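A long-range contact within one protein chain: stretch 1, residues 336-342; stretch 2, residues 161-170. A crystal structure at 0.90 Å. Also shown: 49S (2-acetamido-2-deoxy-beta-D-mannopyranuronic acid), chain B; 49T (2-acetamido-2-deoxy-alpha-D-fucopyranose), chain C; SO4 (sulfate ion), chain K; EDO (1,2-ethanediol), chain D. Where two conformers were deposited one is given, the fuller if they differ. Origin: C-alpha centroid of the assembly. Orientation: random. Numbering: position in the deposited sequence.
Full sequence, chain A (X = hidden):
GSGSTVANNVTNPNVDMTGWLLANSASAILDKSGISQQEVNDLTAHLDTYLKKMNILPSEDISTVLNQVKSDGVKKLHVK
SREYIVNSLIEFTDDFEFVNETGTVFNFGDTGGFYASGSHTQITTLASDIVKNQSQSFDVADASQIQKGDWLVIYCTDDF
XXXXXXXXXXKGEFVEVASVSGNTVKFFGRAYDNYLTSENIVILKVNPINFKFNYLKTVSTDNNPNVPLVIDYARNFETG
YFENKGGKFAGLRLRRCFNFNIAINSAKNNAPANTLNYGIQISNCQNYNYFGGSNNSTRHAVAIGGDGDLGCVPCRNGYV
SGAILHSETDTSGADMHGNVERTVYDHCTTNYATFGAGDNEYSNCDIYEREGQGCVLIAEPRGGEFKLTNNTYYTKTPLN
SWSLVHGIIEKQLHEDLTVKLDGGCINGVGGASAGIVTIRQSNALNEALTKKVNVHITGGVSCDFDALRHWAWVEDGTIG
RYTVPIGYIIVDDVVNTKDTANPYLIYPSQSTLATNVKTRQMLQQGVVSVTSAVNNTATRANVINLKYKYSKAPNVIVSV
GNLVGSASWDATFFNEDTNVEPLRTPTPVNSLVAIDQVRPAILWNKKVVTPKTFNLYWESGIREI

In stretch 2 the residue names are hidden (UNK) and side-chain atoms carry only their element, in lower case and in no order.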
ATOM      1  N   MET A 336      -3.061  -7.684 -17.696  1.00  4.59           N
ATOM      2  CA  MET A 336      -1.683  -8.134 -17.813  1.00  4.53           C
ATOM      3  C   MET A 336      -1.678  -9.337 -18.754  1.00  4.60           C
ATOM      4  O   MET A 336      -2.295 -10.362 -18.438  1.00  5.09           O
ATOM      5  CB  MET A 336      -1.070  -8.559 -16.464  1.00  4.88           C
ATOM      6  CG  MET A 336      -1.203  -7.532 -15.363  1.00  5.37           C
ATOM      7  SD  MET A 336      -0.436  -8.190 -13.865  1.00  6.38           S
ATOM      8  CE  MET A 336      -1.096  -7.080 -12.626  1.00  6.38           C
ATOM      9  N   HIS A 337      -0.980  -9.229 -19.885  1.00  4.52           N
ATOM     10  CA  HIS A 337      -0.778 -10.345 -20.787  1.00  4.67           C
ATOM     11  C   HIS A 337       0.257 -11.333 -20.225  1.00  4.44           C
ATOM     12  O   HIS A 337       0.969 -11.060 -19.250  1.00  4.63           O
ATOM     13  CB  HIS A 337      -0.316  -9.846 -22.170  1.00  5.06           C
ATOM     14  CG  HIS A 337      -1.382  -9.269 -23.023  1.00  5.41           C
ATOM     15  ND1 HIS A 337      -2.159  -8.179 -22.762  1.00  6.49           N
ATOM     16  CD2 HIS A 337      -1.764  -9.686 -24.250  1.00  6.27           C
ATOM     17  CE1 HIS A 337      -2.974  -7.955 -23.782  1.00  6.87           C
ATOM     18  NE2 HIS A 337      -2.731  -8.845 -24.701  1.00  6.63           N
ATOM     19  N   GLY A 338       0.398 -12.478 -20.894  1.00  4.91           N
ATOM     20  CA  GLY A 338       1.320 -13.522 -20.490  1.00  5.13           C
ATOM     21  C   GLY A 338       2.803 -13.237 -20.649  1.00  4.70           C
ATOM     22  O   GLY A 338       3.607 -14.077 -20.260  1.00  5.49           O
ATOM     23  N   ASN A 339       3.186 -12.074 -21.174  0.54  4.47           N
ATOM     24  CA  ASN A 339       4.569 -11.636 -21.120  0.54  4.91           C
ATOM     25  C   ASN A 339       4.823 -10.592 -20.035  0.54  4.82           C
ATOM     26  O   ASN A 339       5.815  -9.877 -20.150  0.54  5.97           O
ATOM     27  CB  ASN A 339       5.039 -11.095 -22.474  0.54  5.41           C
ATOM     28  CG  ASN A 339       4.383  -9.742 -22.754  0.54  5.69           C
ATOM     29  OD1 ASN A 339       3.254  -9.518 -22.347  0.54  6.21           O
ATOM     30  ND2 ASN A 339       5.091  -8.898 -23.489  0.54  8.30           N
ATOM     31  N   VAL A 340       3.959 -10.531 -19.011  1.00  4.42           N
ATOM     32  CA  VAL A 340       4.053  -9.539 -17.963  1.00  4.59           C
ATOM     33  C   VAL A 340       4.308 -10.217 -16.618  1.00  4.25           C
ATOM     34  O   VAL A 340       3.527 -11.077 -16.201  1.00  4.75           O
ATOM     35  CB  VAL A 340       2.744  -8.732 -17.853  1.00  4.70           C
ATOM     36  CG1 VAL A 340       2.844  -7.695 -16.732  1.00  5.43           C
ATOM     37  CG2 VAL A 340       2.408  -8.075 -19.181  1.00  5.26           C
ATOM     38  N   GLU A 341       5.356  -9.779 -15.926  1.00  4.30           N
ATOM     39  CA  GLU A 341       5.662 -10.238 -14.568  1.00  4.32           C
ATOM     40  C   GLU A 341       5.982  -9.020 -13.714  1.00  4.40           C
ATOM     41  O   GLU A 341       6.185  -7.906 -14.205  1.00  4.78           O
ATOM     42  CB  GLU A 341       6.820 -11.243 -14.561  1.00  4.81           C
ATOM     43  CG  GLU A 341       8.140 -10.673 -15.054  1.00  5.36           C
ATOM     44  CD  GLU A 341       9.326 -11.595 -14.927  1.00  5.94           C
ATOM     45  OE1 GLU A 341       9.217 -12.777 -15.307  1.00  6.60           O
ATOM     46  OE2 GLU A 341      10.419 -11.101 -14.492  1.00  7.31           O
ATOM     47  N   ARG A 342       6.121  -9.233 -12.402  0.57  4.47           N
ATOM     48  CA  ARG A 342       6.600  -8.168 -11.508  0.57  4.55           C
ATOM     49  C   ARG A 342       5.746  -6.894 -11.665  0.57  4.40           C
ATOM     50  O   ARG A 342       6.299  -5.787 -11.689  0.57  5.05           O
ATOM     51  CB  ARG A 342       8.095  -7.903 -11.670  0.57  5.16           C
ATOM     52  CG  ARG A 342       9.007  -9.125 -11.545  0.57  5.92           C
ATOM     53  CD  ARG A 342       9.206  -9.616 -10.134  0.57  7.13           C
ATOM     54  NE  ARG A 342      10.348 -10.554 -10.239  0.57  8.21           N
ATOM     55  CZ  ARG A 342      11.592 -10.573  -9.773  0.57  6.23           C
ATOM     56  NH1 ARG A 342      11.963  -9.620  -8.937  0.57  8.13           N
ATOM     57  NH2 ARG A 342      12.397 -11.566 -10.091  0.57  7.42           N
ATOM     58  N   UNK A 161      10.509 -18.233 -26.020  1.00  5.53           N
ATOM     59  CA  UNK A 161      11.592 -18.367 -25.073  1.00  5.52           C
ATOM     60  C   UNK A 161      11.286 -17.757 -23.705  1.00  5.59           C
ATOM     61  O   UNK A 161      11.984 -18.091 -22.742  1.00  6.31           O
ATOM     62  c   UNK A 161      12.912 -17.843 -25.646  1.00  5.71           C
ATOM     63  o   UNK A 161      12.778 -16.483 -26.084  1.00  5.65           O
ATOM     64  N   UNK A 162      10.263 -16.916 -23.612  1.00  5.02           N
ATOM     65  CA  UNK A 162       9.737 -16.500 -22.319  1.00  5.07           C
ATOM     66  C   UNK A 162       8.522 -17.359 -21.900  1.00  5.09           C
ATOM     67  O   UNK A 162       8.471 -17.846 -20.783  1.00  6.35           O
ATOM     68  c   UNK A 162       7.059 -13.916 -19.470  1.00  5.43           C
ATOM     69  c   UNK A 162       8.860 -14.541 -20.947  1.00  5.00           C
ATOM     70  c   UNK A 162       9.349 -14.999 -22.299  1.00  5.19           C
ATOM     71  c   UNK A 162       7.937 -13.707 -18.439  1.00  5.34           C
ATOM     72  c   UNK A 162       7.506 -14.326 -20.706  1.00  5.20           C
ATOM     73  o   UNK A 162       7.423 -13.320 -17.230  1.00  6.25           O
ATOM     74  c   UNK A 162       9.736 -14.335 -19.912  1.00  5.19           C
ATOM     75  c   UNK A 162       9.291 -13.912 -18.646  1.00  5.38           C
ATOM     76  N   UNK A 163       7.540 -17.504 -22.781  1.00  5.60           N
ATOM     77  CA  UNK A 163       6.318 -18.211 -22.446  1.00  5.59           C
ATOM     78  C   UNK A 163       5.835 -19.036 -23.614  1.00  5.68           C
ATOM     79  O   UNK A 163       5.944 -18.623 -24.763  1.00  5.93           O
ATOM     80  o   UNK A 163       3.941 -17.779 -22.106  1.00  6.36           O
ATOM     81  c   UNK A 163       5.245 -17.198 -22.073  1.00  5.85           C
ATOM     82  N   UNK A 164       5.229 -20.205 -23.309  1.00  6.08           N
ATOM     83  CA  UNK A 164       4.719 -21.084 -24.345  1.00  6.25           C
ATOM     84  C   UNK A 164       3.406 -20.634 -24.956  1.00  5.71           C
ATOM     85  O   UNK A 164       2.908 -21.267 -25.904  1.00  6.81           O
ATOM     86  c   UNK A 164       4.161 -21.977 -22.190  1.00  7.56           C
ATOM     87  c   UNK A 164       4.569 -22.429 -23.606  1.00  7.12           C
ATOM     88  c   UNK A 164       5.092 -20.798 -21.956  1.00  6.95           C
ATOM     89  N   UNK A 165       2.783 -19.565 -24.442  1.00  5.62           N
ATOM     90  CA  UNK A 165       1.451 -19.216 -24.894  1.00  5.76           C
ATOM     91  C   UNK A 165       1.399 -18.524 -26.252  1.00  5.84           C
ATOM     92  O   UNK A 165       0.390 -18.651 -26.963  1.00  6.75           O
ATOM     93  c   UNK A 165      -0.766 -21.079 -20.800  1.00  6.15           C
ATOM     94  c   UNK A 165      -1.070 -19.867 -22.833  1.00  6.61           C
ATOM     95  c   UNK A 165       0.971 -19.618 -21.633  1.00  6.08           C
ATOM     96  c   UNK A 165      -1.542 -20.746 -21.876  1.00  6.99           C
ATOM     97  o   UNK A 165      -1.251 -21.977 -19.880  1.00  7.03           O
ATOM     98  c   UNK A 165       0.176 -19.288 -22.717  1.00  5.95           C
ATOM     99  c   UNK A 165       0.491 -20.506 -20.663  1.00  5.98           C
ATOM    100  c   UNK A 165       0.702 -18.376 -23.815  1.00  6.24           C
ATOM    101  N   UNK A 166       2.415 -17.712 -26.595  1.00  5.34           N
ATOM    102  CA  UNK A 166       2.418 -17.002 -27.878  1.00  5.55           C
ATOM    103  C   UNK A 166       3.855 -16.973 -28.379  1.00  5.61           C
ATOM    104  O   UNK A 166       4.788 -16.806 -27.604  1.00  5.49           O
ATOM    105  n   UNK A 166      -3.144 -12.895 -25.616  1.00  7.15           N
ATOM    106  c   UNK A 166       1.880 -15.567 -27.746  1.00  5.66           C
ATOM    107  n   UNK A 166      -1.342 -14.008 -26.492  1.00  6.00           N
ATOM    108  n   UNK A 166      -1.808 -11.873 -27.190  1.00  6.43           N
ATOM    109  c   UNK A 166       0.482 -15.481 -27.181  1.00  5.85           C
ATOM    110  c   UNK A 166      -2.103 -12.935 -26.448  1.00  5.93           C
ATOM    111  c   UNK A 166      -0.123 -14.095 -27.284  1.00  5.68           C
ATOM    112  N   UNK A 167       4.022 -17.138 -29.695  1.00  5.73           N
ATOM    113  CA  UNK A 167       5.349 -17.288 -30.236  0.62  6.04           C
ATOM    114  C   UNK A 167       6.252 -16.075 -29.956  1.00  5.64           C
ATOM    115  O   UNK A 167       7.463 -16.230 -29.777  1.00  6.12           O
ATOM    116  n   UNK A 167       5.890 -16.200 -33.548  0.62 12.92           N
ATOM    117  c   UNK A 167       4.973 -16.422 -32.603  0.62  8.95           C
ATOM    118  o   UNK A 167       3.993 -15.742 -32.412  0.62 10.44           O
ATOM    119  c   UNK A 167       5.301 -17.601 -31.753  0.62  7.00           C
ATOM    120  N   UNK A 168       5.644 -14.897 -29.919  1.00  5.22           N
ATOM    121  CA  UNK A 168       6.386 -13.664 -29.723  1.00  5.42           C
ATOM    122  C   UNK A 168       6.658 -13.331 -28.248  1.00  5.07           C
ATOM    123  O   UNK A 168       7.282 -12.309 -27.970  1.00  5.54           O
ATOM    124  c   UNK A 168       5.686 -12.509 -30.425  1.00  5.96           C
ATOM    125  c   UNK A 168       3.983 -11.239 -29.064  1.00  5.93           C
ATOM    126  c   UNK A 168       1.868 -12.497 -30.332  1.00  5.94           C
ATOM    127  c   UNK A 168       4.275 -12.212 -30.040  1.00  5.52           C
ATOM    128  o   UNK A 168       0.331 -11.142 -29.088  1.00  5.86           O
ATOM    129  c   UNK A 168       3.186 -12.827 -30.658  1.00  5.92           C
ATOM    130  c   UNK A 168       1.626 -11.534 -29.382  1.00  5.58           C
ATOM    131  c   UNK A 168       2.683 -10.922 -28.724  1.00  6.04           C
ATOM    132  N   UNK A 169       6.274 -14.224 -27.346  1.00  5.08           N
ATOM    133  CA  UNK A 169       6.662 -14.084 -25.933  1.00  5.01           C
ATOM    134  C   UNK A 169       8.084 -14.637 -25.784  1.00  4.87           C
ATOM    135  O   UNK A 169       8.303 -15.784 -25.390  1.00  5.43           O
ATOM    136  c   UNK A 169       3.297 -14.977 -24.274  1.00  5.19           C
ATOM    137  c   UNK A 169       5.692 -14.811 -25.036  1.00  5.33           C
ATOM    138  c   UNK A 169       1.708 -13.215 -24.496  1.00  5.05           C
ATOM    139  c   UNK A 169       2.663 -12.453 -25.183  1.00  5.47           C
ATOM    140  c   UNK A 169       4.304 -14.250 -24.918  1.00  4.94           C
ATOM    141  c   UNK A 169       3.955 -12.964 -25.368  1.00  5.04           C
ATOM    142  c   UNK A 169       2.052 -14.476 -24.050  1.00  5.36           C
ATOM    143  o   UNK A 169       0.475 -12.658 -24.291  1.00  5.53           O
ATOM    144  N   UNK A 170       9.054 -13.773 -26.137  1.00  4.88           N
ATOM    145  CA  UNK A 170      10.466 -14.078 -26.128  1.00  4.80           C
ATOM    146  C   UNK A 170      11.106 -13.433 -24.917  1.00  4.77           C
ATOM    147  O   UNK A 170      10.676 -12.372 -24.426  1.00  5.60           O
ATOM    148  n   UNK A 170       9.726 -12.228 -31.306  1.00  6.90           N
ATOM    149  n   UNK A 170      10.531 -14.365 -31.116  1.00  6.12           N
ATOM    150  c   UNK A 170       9.727 -13.498 -31.688  1.00  6.17           C
ATOM    151  n   UNK A 170       8.894 -13.895 -32.631  1.00  7.53           N
ATOM    152  c   UNK A 170      11.148 -13.616 -27.426  1.00  5.15           C
ATOM    153  c   UNK A 170      11.325 -14.088 -29.919  1.00  5.93           C
ATOM    154  c   UNK A 170      10.449 -14.157 -28.659  1.00  5.44           C
TER
HETATM  155  C8  49S B   1       0.994  -9.191 -25.904  1.00  6.02           C
HETATM  156  C7  49S B   1       0.006  -8.208 -26.495  1.00  5.48           C
HETATM  157  O7  49S B   1      -0.204  -7.102 -25.952  1.00  5.81           O
HETATM  158  N2  49S B   1      -0.615  -8.594 -27.621  1.00  5.46           N
HETATM  159  C2  49S B   1      -1.636  -7.804 -28.280  1.00  5.40           C
HETATM  160  C3  49S B   1      -1.128  -7.148 -29.566  1.00  5.63           C
HETATM  161  O3  49S B   1      -0.018  -6.290 -29.298  1.00  6.07           O
HETATM  162  C1  49S B   1      -2.817  -8.691 -28.623  1.00  5.48           C
HETATM  163  O1  49S B   1      -3.313  -9.371 -27.506  1.00  5.80           O
HETATM  164  O5  49S B   1      -2.395  -9.708 -29.532  1.00  5.65           O
HETATM  165  C5  49S B   1      -2.030  -9.139 -30.803  1.00  5.87           C
HETATM  166  C6  49S B   1      -1.713 -10.275 -31.754  1.00  6.62           C
HETATM  167  O6A 49S B   1      -1.014 -11.232 -31.336  1.00  7.19           O
HETATM  168  O6B 49S B   1      -2.159 -10.170 -32.923  1.00  8.09           O
HETATM  169  C4  49S B   1      -0.837  -8.195 -30.637  1.00  5.64           C
HETATM  170  O4  49S B   1      -0.700  -7.634 -31.947  1.00  6.29           O
HETATM  171  C1  49T C   2       0.510  -6.979 -32.273  1.00  6.73           C
HETATM  172  C2  49T C   2       0.381  -6.545 -33.736  1.00  8.07           C
HETATM  173  N2  49T C   2      -0.929  -5.914 -33.961  1.00  8.50           N
HETATM  174  C7  49T C   2      -1.041  -4.610 -34.159  1.00  9.79           C
HETATM  175  O7  49T C   2      -0.128  -3.810 -34.087  1.00 12.54           O
HETATM  176  C8  49T C   2      -2.464  -4.139 -34.473  1.00 12.22           C
HETATM  177  O5  49T C   2       1.630  -7.766 -32.068  1.00  6.57           O
HETATM  178  C5  49T C   2       1.726  -8.940 -32.888  1.00  7.00           C
HETATM  179  C6  49T C   2       2.938  -9.731 -32.434  1.00  7.67           C
HETATM  180  C4  49T C   2       1.770  -8.515 -34.353  1.00  8.22           C
HETATM  181  O4  49T C   2       2.935  -7.722 -34.559  1.00  9.22           O
HETATM  182  C3  49T C   2       0.526  -7.730 -34.665  1.00  8.28           C
HETATM  183  O3  49T C   2       0.620  -7.210 -36.019  1.00 10.13           O
HETATM  184  S   SO4 K 809      -6.125  -9.794 -25.174  0.80  6.01           S
HETATM  185  O1  SO4 K 809      -4.915 -10.542 -25.471  1.00  8.21           O
HETATM  186  O2  SO4 K 809      -6.469  -9.961 -23.751  1.00  9.44           O
HETATM  187  O3  SO4 K 809      -7.189 -10.360 -26.021  1.00  9.85           O
HETATM  188  O4  SO4 K 809      -6.030  -8.339 -25.446  1.00  7.53           O
HETATM  189  C1  EDO D 802       6.624 -15.096 -14.266  1.00  8.47           C
HETATM  190  O1  EDO D 802       6.655 -16.408 -14.645  1.00  9.63           O
HETATM  191  C2  EDO D 802       7.488 -14.794 -13.085  1.00  8.61           C
HETATM  192  O2  EDO D 802       8.855 -14.858 -13.447  1.00 11.29           O
HETATM  193  O   HOH W   1       3.015 -16.729 -19.896  1.00  7.05           O

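Position 161 carries one carbon followed by one oxygen and stays beyond reach of stretch 1; a single hydroxymethyl makes it Ser161.

Position 162 has a carbon and then a six-carbon ring bearing one oxygen. The ring edge meets the backbone O of Gly338, and the terminal oxygen lies 2.7 Å from OE1 of Glu341. This is Tyr162, whose OH donates a hydrogen bond to that carboxylate.

Position 163 again shows one carbon and one oxygen. Its CB is 4.0 Å from Gly338 O, and a water bridges its side-chain oxygen to the same carbonyl. It is Ser163; the water accepts from OG (2.6 Å) and donates to Gly338 O (2.7 Å).

Three carbons at position 164 close a ring onto the backbone N, which only proline does. Pro164 makes no contact.

At position 165 a ring of six carbons with one oxygen follows CB, but it makes no contact with stretch 1. In Tyr165 the backbone N bonds to OG of Ser163, at 3.2 Å.

Position 166 runs through three carbons and a nitrogen to a carbon holding two more nitrogens, a guanidinium, one of whose end nitrogens lies 3.7 Å from CD2 of His337; this is Arg166. That nitrogen, NH1, and NE2 of His337 each hydrogen-bond to O1 of 49S, both at 2.9 Å, so the sugar joins the stretches.

Position 167 has two carbons, the second carrying one oxygen and one nitrogen; this carboxamide is Asn167, out of reach.

Position 168 is another oxygen-bearing ring, not in contact with stretch 1. It is Tyr168, whose OH accepts from NH1 of Arg166 (3.0 Å) and donates to O6A of 49S (2.6 Å).

The same atom set at position 169 lies flat against stretch 1: CB of Asn339 sits 4.0 Å from the ring centroid, 27° off the normal. This is Tyr169. Its OH is 3.6 Å from CB of His337, and an ideal CB on Gly338 would clash with its CE2 at 3.0 Å.

Position 170 repeats the guanidinium pattern. Arg170 points away.

The contact buries 361 Å² without any pairing of strands. The His337–Val340 turn packs against Tyr169, with Asn339 and Gly338 over one ring face. Backbone N atoms of Tyr162 and Ser163 both bond to O of Tyr169 (2.9 and 3.2 Å), holding the ends of the loop together, while Tyr162 reaches Glu341 to make a direct hydrogen bond across the stretches.

Stretch 2 (161-170) SYSPYRNYYR
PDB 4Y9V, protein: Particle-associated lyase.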